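Local structure of ectonucleoside triphosphate diphosphohydrolase 4 (Homo sapiens, 6WG5) at residues 379-385 against 463-469. The protein belongs to the GDA1/CD39 nucleoside phosphatase family, whose members share the actin-like ATPase fold. Residues are numbered along the deposited sequence.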
ATOM      1  N   SER A 379      17.727  -7.131  -3.632  1.00 39.97           N
ATOM      2  CA  SER A 379      16.419  -6.646  -3.213  1.00 32.51           C
ATOM      3  C   SER A 379      15.456  -6.748  -4.387  1.00 33.68           C
ATOM      4  O   SER A 379      15.855  -7.000  -5.528  1.00 31.66           O
ATOM      5  CB  SER A 379      16.499  -5.205  -2.703  1.00 34.63           C
ATOM      6  OG  SER A 379      16.795  -4.308  -3.758  1.00 35.64           O
ATOM      7  N   GLU A 380      14.172  -6.556  -4.088  1.00 28.35           N
ATOM      8  CA  GLU A 380      13.131  -6.509  -5.106  1.00 23.08           C
ATOM      9  C   GLU A 380      11.965  -5.697  -4.562  1.00 27.15           C
ATOM     10  O   GLU A 380      11.705  -5.693  -3.356  1.00 26.86           O
ATOM     11  CB  GLU A 380      12.667  -7.912  -5.517  1.00 23.21           C
ATOM     12  CG  GLU A 380      12.061  -8.727  -4.387  1.00 28.62           C
ATOM     13  CD  GLU A 380      11.713 -10.143  -4.808  1.00 32.51           C
ATOM     14  OE1 GLU A 380      10.931 -10.303  -5.770  1.00 30.17           O
ATOM     15  OE2 GLU A 380      12.228 -11.097  -4.178  1.00 33.03           O
ATOM     16  N   PHE A 381      11.270  -5.009  -5.466  1.00 23.32           N
ATOM     17  CA  PHE A 381      10.148  -4.156  -5.105  1.00 20.26           C
ATOM     18  C   PHE A 381       9.016  -4.348  -6.100  1.00 22.45           C
ATOM     19  O   PHE A 381       9.244  -4.637  -7.277  1.00 22.52           O
ATOM     20  CB  PHE A 381      10.541  -2.673  -5.080  1.00 19.97           C
ATOM     21  CG  PHE A 381      11.260  -2.251  -3.831  1.00 21.56           C
ATOM     22  CD1 PHE A 381      10.593  -1.556  -2.835  1.00 19.26           C
ATOM     23  CD2 PHE A 381      12.602  -2.542  -3.656  1.00 17.17           C
ATOM     24  CE1 PHE A 381      11.251  -1.159  -1.684  1.00 18.47           C
ATOM     25  CE2 PHE A 381      13.265  -2.148  -2.508  1.00 21.58           C
ATOM     26  CZ  PHE A 381      12.588  -1.456  -1.521  1.00 18.73           C
ATOM     27  N   TYR A 382       7.790  -4.180  -5.610  1.00 25.95           N
ATOM     28  CA  TYR A 382       6.610  -4.049  -6.452  1.00 21.65           C
ATOM     29  C   TYR A 382       6.167  -2.592  -6.463  1.00 20.71           C
ATOM     30  O   TYR A 382       6.204  -1.917  -5.428  1.00 26.01           O
ATOM     31  CB  TYR A 382       5.465  -4.933  -5.952  1.00 20.97           C
ATOM     32  CG  TYR A 382       5.551  -6.373  -6.401  1.00 27.57           C
ATOM     33  CD1 TYR A 382       4.675  -6.878  -7.353  1.00 27.56           C
ATOM     34  CD2 TYR A 382       6.506  -7.227  -5.872  1.00 34.35           C
ATOM     35  CE1 TYR A 382       4.749  -8.196  -7.763  1.00 33.00           C
ATOM     36  CE2 TYR A 382       6.589  -8.546  -6.279  1.00 37.52           C
ATOM     37  CZ  TYR A 382       5.709  -9.024  -7.224  1.00 37.69           C
ATOM     38  OH  TYR A 382       5.792 -10.339  -7.629  1.00 44.90           O
ATOM     39  N   GLY A 383       5.755  -2.111  -7.633  1.00 18.00           N
ATOM     40  CA  GLY A 383       5.261  -0.754  -7.794  1.00 13.73           C
ATOM     41  C   GLY A 383       3.778  -0.770  -8.126  1.00 18.29           C
ATOM     42  O   GLY A 383       3.354  -1.423  -9.081  1.00 23.48           O
ATOM     43  N   PHE A 384       3.003  -0.047  -7.325  1.00 22.25           N
ATOM     44  CA  PHE A 384       1.554  -0.025  -7.454  1.00 18.27           C
ATOM     45  C   PHE A 384       1.074   1.375  -7.820  1.00 18.46           C
ATOM     46  O   PHE A 384       1.827   2.350  -7.782  1.00 20.51           O
ATOM     47  CB  PHE A 384       0.884  -0.491  -6.158  1.00 16.61           C
ATOM     48  CG  PHE A 384       1.165  -1.926  -5.816  1.00 19.55           C
ATOM     49  CD1 PHE A 384       0.502  -2.949  -6.473  1.00 23.34           C
ATOM     50  CD2 PHE A 384       2.090  -2.252  -4.839  1.00 19.39           C
ATOM     51  CE1 PHE A 384       0.759  -4.272  -6.161  1.00 22.83           C
ATOM     52  CE2 PHE A 384       2.349  -3.569  -4.525  1.00 20.42           C
ATOM     53  CZ  PHE A 384       1.682  -4.581  -5.186  1.00 23.42           C
ATOM     54  N   SER A 385      -0.206   1.452  -8.186  1.00 23.16           N
ATOM     55  CA  SER A 385      -0.886   2.709  -8.513  1.00 25.50           C
ATOM     56  C   SER A 385      -0.135   3.394  -9.650  1.00 20.81           C
ATOM     57  O   SER A 385       0.041   2.768 -10.709  1.00 24.50           O
ATOM     58  CB  SER A 385      -1.039   3.525  -7.230  1.00 23.29           C
ATOM     59  OG  SER A 385      -1.949   2.899  -6.345  1.00 33.72           O
ATOM     60  N   TYR A 463      18.593  -0.270 -11.958  1.00 37.98           N
ATOM     61  CA  TYR A 463      17.865  -1.197 -11.098  1.00 35.68           C
ATOM     62  C   TYR A 463      16.985  -2.116 -11.937  1.00 32.85           C
ATOM     63  O   TYR A 463      16.205  -1.655 -12.775  1.00 35.43           O
ATOM     64  CB  TYR A 463      17.019  -0.425 -10.086  1.00 30.49           C
ATOM     65  CG  TYR A 463      16.506  -1.277  -8.944  1.00 33.55           C
ATOM     66  CD1 TYR A 463      15.153  -1.560  -8.815  1.00 32.27           C
ATOM     67  CD2 TYR A 463      17.378  -1.800  -7.998  1.00 37.36           C
ATOM     68  CE1 TYR A 463      14.682  -2.338  -7.774  1.00 35.04           C
ATOM     69  CE2 TYR A 463      16.917  -2.580  -6.955  1.00 39.12           C
ATOM     70  CZ  TYR A 463      15.568  -2.843  -6.847  1.00 38.66           C
ATOM     71  OH  TYR A 463      15.105  -3.620  -5.810  1.00 36.14           O
ATOM     72  N   LYS A 464      17.110  -3.422 -11.706  1.00 34.09           N
ATOM     73  CA  LYS A 464      16.432  -4.423 -12.518  1.00 38.97           C
ATOM     74  C   LYS A 464      15.357  -5.191 -11.765  1.00 34.58           C
ATOM     75  O   LYS A 464      14.740  -6.087 -12.351  1.00 32.95           O
ATOM     76  CB  LYS A 464      17.453  -5.421 -13.088  1.00 42.95           C
ATOM     77  CG  LYS A 464      18.475  -4.813 -14.042  1.00 51.54           C
ATOM     78  CD  LYS A 464      17.831  -4.342 -15.346  1.00 62.22           C
ATOM     79  CE  LYS A 464      18.619  -3.208 -15.994  1.00 69.70           C
ATOM     80  NZ  LYS A 464      17.778  -1.982 -16.155  1.00 70.90           N
ATOM     81  N   SER A 465      15.099  -4.863 -10.498  1.00 32.06           N
ATOM     82  CA  SER A 465      14.244  -5.681  -9.645  1.00 24.82           C
ATOM     83  C   SER A 465      12.952  -4.976  -9.243  1.00 22.86           C
ATOM     84  O   SER A 465      12.343  -5.345  -8.233  1.00 28.17           O
ATOM     85  CB  SER A 465      15.019  -6.112  -8.403  1.00 25.52           C
ATOM     86  OG  SER A 465      16.241  -6.725  -8.767  1.00 31.57           O
ATOM     87  N   LEU A 466      12.516  -3.978 -10.004  1.00 20.22           N
ATOM     88  CA  LEU A 466      11.216  -3.353  -9.793  1.00 20.66           C
ATOM     89  C   LEU A 466      10.208  -3.953 -10.762  1.00 22.64           C
ATOM     90  O   LEU A 466      10.477  -4.048 -11.964  1.00 28.86           O
ATOM     91  CB  LEU A 466      11.281  -1.837  -9.992  1.00 17.51           C
ATOM     92  CG  LEU A 466       9.915  -1.135  -9.967  1.00 22.75           C
ATOM     93  CD1 LEU A 466       9.286  -1.241  -8.587  1.00 26.60           C
ATOM     94  CD2 LEU A 466      10.023   0.320 -10.396  1.00 21.83           C
ATOM     95  N   LYS A 467       9.054  -4.352 -10.242  1.00 26.89           N
ATOM     96  CA  LYS A 467       7.946  -4.814 -11.067  1.00 24.34           C
ATOM     97  C   LYS A 467       6.732  -3.958 -10.753  1.00 24.55           C
ATOM     98  O   LYS A 467       6.234  -3.976  -9.623  1.00 26.52           O
ATOM     99  CB  LYS A 467       7.632  -6.290 -10.826  1.00 30.70           C
ATOM    100  CG  LYS A 467       6.703  -6.869 -11.883  1.00 42.53           C
ATOM    101  CD  LYS A 467       5.934  -8.086 -11.396  1.00 51.29           C
ATOM    102  CE  LYS A 467       6.843  -9.283 -11.163  1.00 61.23           C
ATOM    103  NZ  LYS A 467       6.095 -10.569 -11.295  1.00 65.95           N
ATOM    104  N   THR A 468       6.272  -3.199 -11.740  1.00 22.42           N
ATOM    105  CA  THR A 468       5.036  -2.452 -11.595  1.00 23.45           C
ATOM    106  C   THR A 468       3.864  -3.375 -11.892  1.00 24.61           C
ATOM    107  O   THR A 468       3.940  -4.230 -12.779  1.00 23.88           O
ATOM    108  CB  THR A 468       5.017  -1.242 -12.530  1.00 24.78           C
ATOM    109  OG1 THR A 468       4.939  -1.681 -13.892  1.00 27.95           O
ATOM    110  CG2 THR A 468       6.275  -0.412 -12.341  1.00 25.35           C
ATOM    111  N   ALA A 469       2.785  -3.214 -11.134  1.00 26.73           N
ATOM    112  CA  ALA A 469       1.670  -4.144 -11.229  1.00 25.30           C
ATOM    113  C   ALA A 469       0.450  -3.526 -10.571  1.00 26.60           C
ATOM    114  O   ALA A 469       0.556  -2.624  -9.736  1.00 29.67           O
ATOM    115  CB  ALA A 469       2.004  -5.485 -10.571  1.00 28.30           C
TER
HETATM  116  O   HOH W   1       3.941 -12.382  -9.302  1.00 47.49           O
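Leu-466 fills the apolar centre on the buried sheet face it shares with Phe-381, where both hydrocarbon side chains are well placed: its CD1 lies 4.0 Å from CB of Phe-381 and 3.8 Å from N of Gly-383. Glycine suits that position, since a CB there would press tightly on Leu-466 CD1 and Thr-468 CG2. On this face Phe-453 of helix 436-456 packs against Leu-466 and Tyr-463. The other face carries Tyr-382 and Lys-467; the tyrosine ring meets the small Ala-469 edge-on (CD1 to CB, 4.4 Å) and also packs on Ile-183 of helix 172-186.

Parallel pairing joins the backbones. Phe-381 N donates a hydrogen bond to Ser-465 O and Phe-381 O accepts one from Lys-467 N (each 3.0 Å); likewise Gly-383 N donates to Lys-467 O and Gly-383 O accepts from Ala-469 N (both 2.8 Å).

Polar groups lie towards the margins. Tyr-382 and Lys-467 are long enough to share a water, 3.2 Å from Tyr-382 OH and accepting a weak hydrogen bond from Lys-467 NZ (3.4 Å). Hydroxyls Ser-379 OG and Tyr-463 OH hydrogen-bond at 2.7 Å, while the Glu-380 carboxylate leads away to salt bridges with Arg-189 and Arg-218.

Strand 466-468 thus closes one sheet edge, with 381-385 between it and 221-225. Two parallel strands beside antiparallel ones, joined to each other by a largely helical beta-alpha-beta connection, are characteristic of the RNase H-like domain of the actin-like ATPase fold.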